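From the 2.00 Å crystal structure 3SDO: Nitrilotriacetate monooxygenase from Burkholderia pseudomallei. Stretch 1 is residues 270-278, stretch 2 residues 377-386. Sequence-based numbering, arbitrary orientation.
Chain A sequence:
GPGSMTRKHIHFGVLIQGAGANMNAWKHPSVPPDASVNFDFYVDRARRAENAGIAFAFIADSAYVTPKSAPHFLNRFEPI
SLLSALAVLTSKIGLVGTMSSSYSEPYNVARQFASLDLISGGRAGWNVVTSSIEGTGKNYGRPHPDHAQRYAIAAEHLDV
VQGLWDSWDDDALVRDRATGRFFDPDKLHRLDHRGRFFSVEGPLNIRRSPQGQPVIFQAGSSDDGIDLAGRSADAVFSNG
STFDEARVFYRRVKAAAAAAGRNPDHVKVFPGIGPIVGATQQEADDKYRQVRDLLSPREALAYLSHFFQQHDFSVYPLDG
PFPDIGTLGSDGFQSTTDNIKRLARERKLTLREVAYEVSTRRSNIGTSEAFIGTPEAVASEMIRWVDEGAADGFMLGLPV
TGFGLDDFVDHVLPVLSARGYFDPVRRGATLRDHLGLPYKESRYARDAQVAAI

Stretch 1 270-278: FPGIGPIVG
Stretch 2 377-386: AVASEMIRWV

Stretch 2 is a helix, one face of which (V378, M382, W385) packs against stretch 1. The helix runs through all of 377-386 and continues beyond both ends. Stretch 1 has strand conformation at G272 and I273, loop at G274 and P275, and strand again at I276 and V277. The two run in opposite senses: P271 lies nearest W385, I273 nearest M382, and P275 nearest V378. The CA-CA separations are 9.5 Å for P271 and W385, 9.4 Å for I273 and M382, and 7.3 Å for P275 and V378. The backbones are therefore closest at the V378 end. No hydrogen bond crosses between the stretches. The contact is apolar and buries 281 Å², both sides summed.

A377 starts the stretch and does not reach stretch 1. A377 O accepts the backbone hydrogen bond from E381 N at 3.1 Å. The helix has regular phi/psi near -60/-40 throughout.

V378 points toward stretch 1, with chi1 t at 166°. V378 CG1 lies 3.9 Å from P275 CB and 4.0 Å from V277 CG1, while V378 CG2 lies 3.7 Å from V277 CG1. P275 has phi/psi -70/147 and a C-gamma endo ring. V277 has phi/psi -122/150 and chi1 m. Both point toward the helix, while I276 between them points away, so the side-chain direction alternates along this extended segment. V378 O accepts from M382 N at 3.1 Å.

A379 and S380 are out of reach of stretch 1. Their carbonyls accept from I383 N, at 2.8 Å from A379 O, and from R384 N, at 2.9 Å from S380 O.

E381 is also out of reach, but its carboxylate bonds to two residues of the following turn. Its rotamer is t, p, with chi3 at 3°. E381 OE1 accepts from R384 NE at 3.0 Å. E381 OE2 accepts from R384 NH2 at 2.9 Å, a salt bridge, and from W385 NE1 at 3.0 Å. The R384 guanidinium and the E381 carboxylate pair as opposite charges; the neutral indole N-H of W385 donates to the same carboxylate.

M382 leaves its CA sideways, but its end comes nearer stretch 1. The chain is extended after chi1: m, t, t. Its methyl, M382 CE, reaches I273 CD1 at 3.6 Å and P275 CG at 3.9 Å. I273 points toward the helix with chi1 p at 57° and chi2 t; its phi/psi is -143/156. The flexible thioether side chain thus spans the wide backbone gap here.

I383 and R384 do not touch stretch 1. I383 is m, t. R384 is t, t, p, with chi4 at 93°, which brings its guanidinium to E381.

W385 points toward stretch 1, with chi1 m at -79° and chi2 49°. P271 CG approaches W385 CE3 at 3.9 Å, at the edge of the ring and near its plane. This is a proline-to-indole edge contact, not a stack. P271 has phi/psi -69/150 and a C-gamma endo ring.

V386, chi1 t, closes the stretch without contact. V386 N donates to M382 O at 3.1 Å.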

ATOM      1  N   PHE A 270       4.011  11.573 -21.315  1.00 20.96           N
ATOM      2  CA  PHE A 270       4.754  12.347 -20.315  1.00 20.99           C
ATOM      3  C   PHE A 270       6.220  11.891 -20.218  1.00 20.89           C
ATOM      4  O   PHE A 270       6.558  11.011 -19.424  1.00 22.06           O
ATOM      5  CB  PHE A 270       4.073  12.179 -18.947  1.00 21.47           C
ATOM      6  CG  PHE A 270       2.650  12.719 -18.888  1.00 22.06           C
ATOM      7  CD1 PHE A 270       2.237  13.804 -19.674  1.00 25.23           C
ATOM      8  CD2 PHE A 270       1.735  12.164 -18.034  1.00 21.66           C
ATOM      9  CE1 PHE A 270       0.926  14.299 -19.576  1.00 25.29           C
ATOM     10  CE2 PHE A 270       0.457  12.666 -17.913  1.00 21.31           C
ATOM     11  CZ  PHE A 270       0.039  13.709 -18.671  1.00 23.56           C
ATOM     12  N   PRO A 271       7.106  12.464 -21.035  1.00 20.27           N
ATOM     13  CA  PRO A 271       8.493  12.047 -20.874  1.00 20.58           C
ATOM     14  C   PRO A 271       9.059  12.544 -19.563  1.00 19.81           C
ATOM     15  O   PRO A 271       8.621  13.573 -19.061  1.00 19.52           O
ATOM     16  CB  PRO A 271       9.223  12.696 -22.047  1.00 20.65           C
ATOM     17  CG  PRO A 271       8.287  13.570 -22.694  1.00 21.69           C
ATOM     18  CD  PRO A 271       6.934  13.463 -22.090  1.00 20.49           C
ATOM     19  N   GLY A 272       9.999  11.782 -19.023  1.00 19.71           N
ATOM     20  CA  GLY A 272      10.717  12.114 -17.815  1.00 19.72           C
ATOM     21  C   GLY A 272      11.840  13.080 -18.065  1.00 20.70           C
ATOM     22  O   GLY A 272      12.582  12.930 -19.041  1.00 20.99           O
ATOM     23  N   ILE A 273      11.936  14.098 -17.214  1.00 20.01           N
ATOM     24  CA  ILE A 273      12.977  15.091 -17.312  1.00 21.25           C
ATOM     25  C   ILE A 273      13.381  15.458 -15.906  1.00 21.85           C
ATOM     26  O   ILE A 273      12.586  15.277 -14.958  1.00 21.47           O
ATOM     27  CB  ILE A 273      12.537  16.375 -18.067  1.00 21.95           C
ATOM     28  CG1 ILE A 273      11.313  17.027 -17.409  1.00 21.90           C
ATOM     29  CG2 ILE A 273      12.215  16.040 -19.504  1.00 21.89           C
ATOM     30  CD1 ILE A 273      10.977  18.436 -17.969  1.00 21.75           C
ATOM     31  N   GLY A 274      14.616  15.942 -15.789  1.00 22.22           N
ATOM     32  CA  GLY A 274      15.221  16.337 -14.521  1.00 22.92           C
ATOM     33  C   GLY A 274      15.914  17.682 -14.613  1.00 22.84           C
ATOM     34  O   GLY A 274      17.138  17.756 -14.584  1.00 22.67           O
ATOM     35  N   PRO A 275      15.136  18.759 -14.716  1.00 22.88           N
ATOM     36  CA  PRO A 275      15.716  20.088 -14.913  1.00 23.19           C
ATOM     37  C   PRO A 275      16.468  20.642 -13.703  1.00 23.33           C
ATOM     38  O   PRO A 275      16.074  20.408 -12.571  1.00 22.26           O
ATOM     39  CB  PRO A 275      14.485  20.955 -15.196  1.00 23.21           C
ATOM     40  CG  PRO A 275      13.361  20.209 -14.525  1.00 22.85           C
ATOM     41  CD  PRO A 275      13.664  18.799 -14.778  1.00 23.07           C
ATOM     42  N   ILE A 276      17.513  21.417 -13.970  1.00 23.21           N
ATOM     43  CA  ILE A 276      18.281  22.098 -12.948  1.00 23.75           C
ATOM     44  C   ILE A 276      18.372  23.567 -13.324  1.00 24.83           C
ATOM     45  O   ILE A 276      18.897  23.910 -14.394  1.00 24.82           O
ATOM     46  CB  ILE A 276      19.706  21.510 -12.856  1.00 23.69           C
ATOM     47  CG1 ILE A 276      19.648  19.999 -12.594  1.00 22.69           C
ATOM     48  CG2 ILE A 276      20.536  22.242 -11.783  1.00 24.12           C
ATOM     49  CD1 ILE A 276      21.047  19.334 -12.481  1.00 22.90           C
ATOM     50  N   VAL A 277      17.866  24.439 -12.459  1.00 25.84           N
ATOM     51  CA  VAL A 277      17.720  25.849 -12.812  1.00 26.98           C
ATOM     52  C   VAL A 277      18.481  26.731 -11.833  1.00 28.11           C
ATOM     53  O   VAL A 277      18.667  26.365 -10.666  1.00 28.87           O
ATOM     54  CB  VAL A 277      16.223  26.284 -12.866  1.00 27.05           C
ATOM     55  CG1 VAL A 277      15.472  25.483 -13.959  1.00 27.07           C
ATOM     56  CG2 VAL A 277      15.560  26.072 -11.530  1.00 26.94           C
ATOM     57  N   GLY A 278      18.939  27.865 -12.345  1.00 28.36           N
ATOM     58  CA  GLY A 278      19.576  28.907 -11.572  1.00 29.25           C
ATOM     59  C   GLY A 278      19.290  30.227 -12.271  1.00 29.87           C
ATOM     60  O   GLY A 278      18.819  30.235 -13.404  1.00 29.35           O
ATOM     61  N   ALA A 377      15.035  29.848 -20.065  1.00 19.51           N
ATOM     62  CA  ALA A 377      15.599  28.905 -21.049  1.00 19.63           C
ATOM     63  C   ALA A 377      15.031  27.514 -20.866  1.00 19.74           C
ATOM     64  O   ALA A 377      14.690  26.850 -21.841  1.00 20.29           O
ATOM     65  CB  ALA A 377      17.146  28.867 -20.987  1.00 19.62           C
ATOM     66  N   VAL A 378      14.923  27.069 -19.613  1.00 19.46           N
ATOM     67  CA  VAL A 378      14.397  25.741 -19.320  1.00 19.45           C
ATOM     68  C   VAL A 378      12.907  25.646 -19.690  1.00 18.55           C
ATOM     69  O   VAL A 378      12.451  24.634 -20.234  1.00 18.13           O
ATOM     70  CB  VAL A 378      14.643  25.374 -17.809  1.00 19.91           C
ATOM     71  CG1 VAL A 378      13.806  24.163 -17.383  1.00 20.14           C
ATOM     72  CG2 VAL A 378      16.150  25.131 -17.571  1.00 19.14           C
ATOM     73  N   ALA A 379      12.148  26.703 -19.398  1.00 18.55           N
ATOM     74  CA  ALA A 379      10.736  26.772 -19.814  1.00 18.07           C
ATOM     75  C   ALA A 379      10.594  26.724 -21.342  1.00 17.84           C
ATOM     76  O   ALA A 379       9.714  26.027 -21.859  1.00 17.70           O
ATOM     77  CB  ALA A 379      10.037  28.028 -19.246  1.00 17.21           C
ATOM     78  N   SER A 380      11.464  27.455 -22.046  1.00 17.91           N
ATOM     79  CA  SER A 380      11.465  27.473 -23.497  1.00 17.76           C
ATOM     80  C   SER A 380      11.658  26.060 -24.087  1.00 17.58           C
ATOM     81  O   SER A 380      11.023  25.723 -25.074  1.00 16.57           O
ATOM     82  CB  SER A 380      12.522  28.434 -24.053  1.00 18.43           C
ATOM     83  OG  SER A 380      12.128  29.794 -23.877  1.00 19.30           O
ATOM     84  N   GLU A 381      12.524  25.256 -23.472  1.00 17.78           N
ATOM     85  CA  GLU A 381      12.783  23.888 -23.949  1.00 18.29           C
ATOM     86  C   GLU A 381      11.572  22.984 -23.686  1.00 18.34           C
ATOM     87  O   GLU A 381      11.191  22.188 -24.544  1.00 18.94           O
ATOM     88  CB  GLU A 381      14.040  23.330 -23.275  1.00 18.95           C
ATOM     89  CG  GLU A 381      14.427  21.929 -23.697  1.00 18.44           C
ATOM     90  CD  GLU A 381      14.915  21.818 -25.140  1.00 18.75           C
ATOM     91  OE1 GLU A 381      15.017  22.843 -25.852  1.00 19.26           O
ATOM     92  OE2 GLU A 381      15.208  20.676 -25.559  1.00 18.04           O
ATOM     93  N   MET A 382      10.955  23.116 -22.522  1.00 18.84           N
ATOM     94  CA  MET A 382       9.709  22.385 -22.239  1.00 18.99           C
ATOM     95  C   MET A 382       8.631  22.752 -23.236  1.00 18.70           C
ATOM     96  O   MET A 382       7.911  21.873 -23.728  1.00 18.62           O
ATOM     97  CB  MET A 382       9.196  22.640 -20.811  1.00 18.55           C
ATOM     98  CG  MET A 382      10.141  22.096 -19.732  1.00 22.13           C
ATOM     99  SD  MET A 382       9.640  22.519 -18.039  1.00 26.47           S
ATOM    100  CE  MET A 382      11.144  21.990 -17.212  1.00 31.87           C
ATOM    101  N   ILE A 383       8.502  24.050 -23.512  1.00 18.62           N
ATOM    102  CA  ILE A 383       7.531  24.535 -24.496  1.00 18.03           C
ATOM    103  C   ILE A 383       7.841  23.948 -25.857  1.00 18.82           C
ATOM    104  O   ILE A 383       6.945  23.522 -26.572  1.00 18.55           O
ATOM    105  CB  ILE A 383       7.501  26.066 -24.557  1.00 18.49           C
ATOM    106  CG1 ILE A 383       6.770  26.617 -23.319  1.00 18.23           C
ATOM    107  CG2 ILE A 383       6.887  26.559 -25.918  1.00 17.65           C
ATOM    108  CD1 ILE A 383       7.030  28.120 -22.995  1.00 18.54           C
ATOM    109  N   ARG A 384       9.120  23.888 -26.202  1.00 19.42           N
ATOM    110  CA  ARG A 384       9.530  23.304 -27.474  1.00 19.41           C
ATOM    111  C   ARG A 384       9.081  21.840 -27.589  1.00 19.48           C
ATOM    112  O   ARG A 384       8.521  21.436 -28.625  1.00 19.18           O
ATOM    113  CB  ARG A 384      11.047  23.401 -27.655  1.00 19.92           C
ATOM    114  CG  ARG A 384      11.547  22.764 -28.943  1.00 20.77           C
ATOM    115  CD  ARG A 384      13.010  23.044 -29.199  1.00 22.66           C
ATOM    116  NE  ARG A 384      13.848  22.053 -28.548  1.00 22.64           N
ATOM    117  CZ  ARG A 384      14.310  20.938 -29.107  1.00 23.37           C
ATOM    118  NH1 ARG A 384      14.005  20.626 -30.360  1.00 24.64           N
ATOM    119  NH2 ARG A 384      15.087  20.114 -28.391  1.00 21.97           N
ATOM    120  N   TRP A 385       9.318  21.053 -26.534  1.00 19.18           N
ATOM    121  CA  TRP A 385       8.927  19.632 -26.550  1.00 19.65           C
ATOM    122  C   TRP A 385       7.420  19.467 -26.758  1.00 19.90           C
ATOM    123  O   TRP A 385       6.982  18.580 -27.482  1.00 20.31           O
ATOM    124  CB  TRP A 385       9.340  18.920 -25.248  1.00 19.86           C
ATOM    125  CG  TRP A 385      10.796  18.542 -25.202  1.00 17.81           C
ATOM    126  CD1 TRP A 385      11.854  19.349 -25.485  1.00 19.58           C
ATOM    127  CD2 TRP A 385      11.346  17.268 -24.857  1.00 18.96           C
ATOM    128  NE1 TRP A 385      13.029  18.667 -25.349  1.00 19.36           N
ATOM    129  CE2 TRP A 385      12.751  17.378 -24.968  1.00 20.10           C
ATOM    130  CE3 TRP A 385      10.795  16.044 -24.452  1.00 21.09           C
ATOM    131  CZ2 TRP A 385      13.612  16.318 -24.684  1.00 20.81           C
ATOM    132  CZ3 TRP A 385      11.657  14.981 -24.182  1.00 20.41           C
ATOM    133  CH2 TRP A 385      13.054  15.132 -24.292  1.00 20.40           C
ATOM    134  N   VAL A 386       6.643  20.338 -26.143  1.00 20.12           N
ATOM    135  CA  VAL A 386       5.170  20.289 -26.255  1.00 20.83           C
ATOM    136  C   VAL A 386       4.697  20.821 -27.623  1.00 21.33           C
ATOM    137  O   VAL A 386       3.912  20.158 -28.300  1.00 21.43           O
ATOM    138  CB  VAL A 386       4.500  21.022 -25.077  1.00 20.39           C
ATOM    139  CG1 VAL A 386       2.978  21.144 -25.276  1.00 18.97           C
ATOM    140  CG2 VAL A 386       4.790  20.252 -23.784  1.00 21.03           C
TER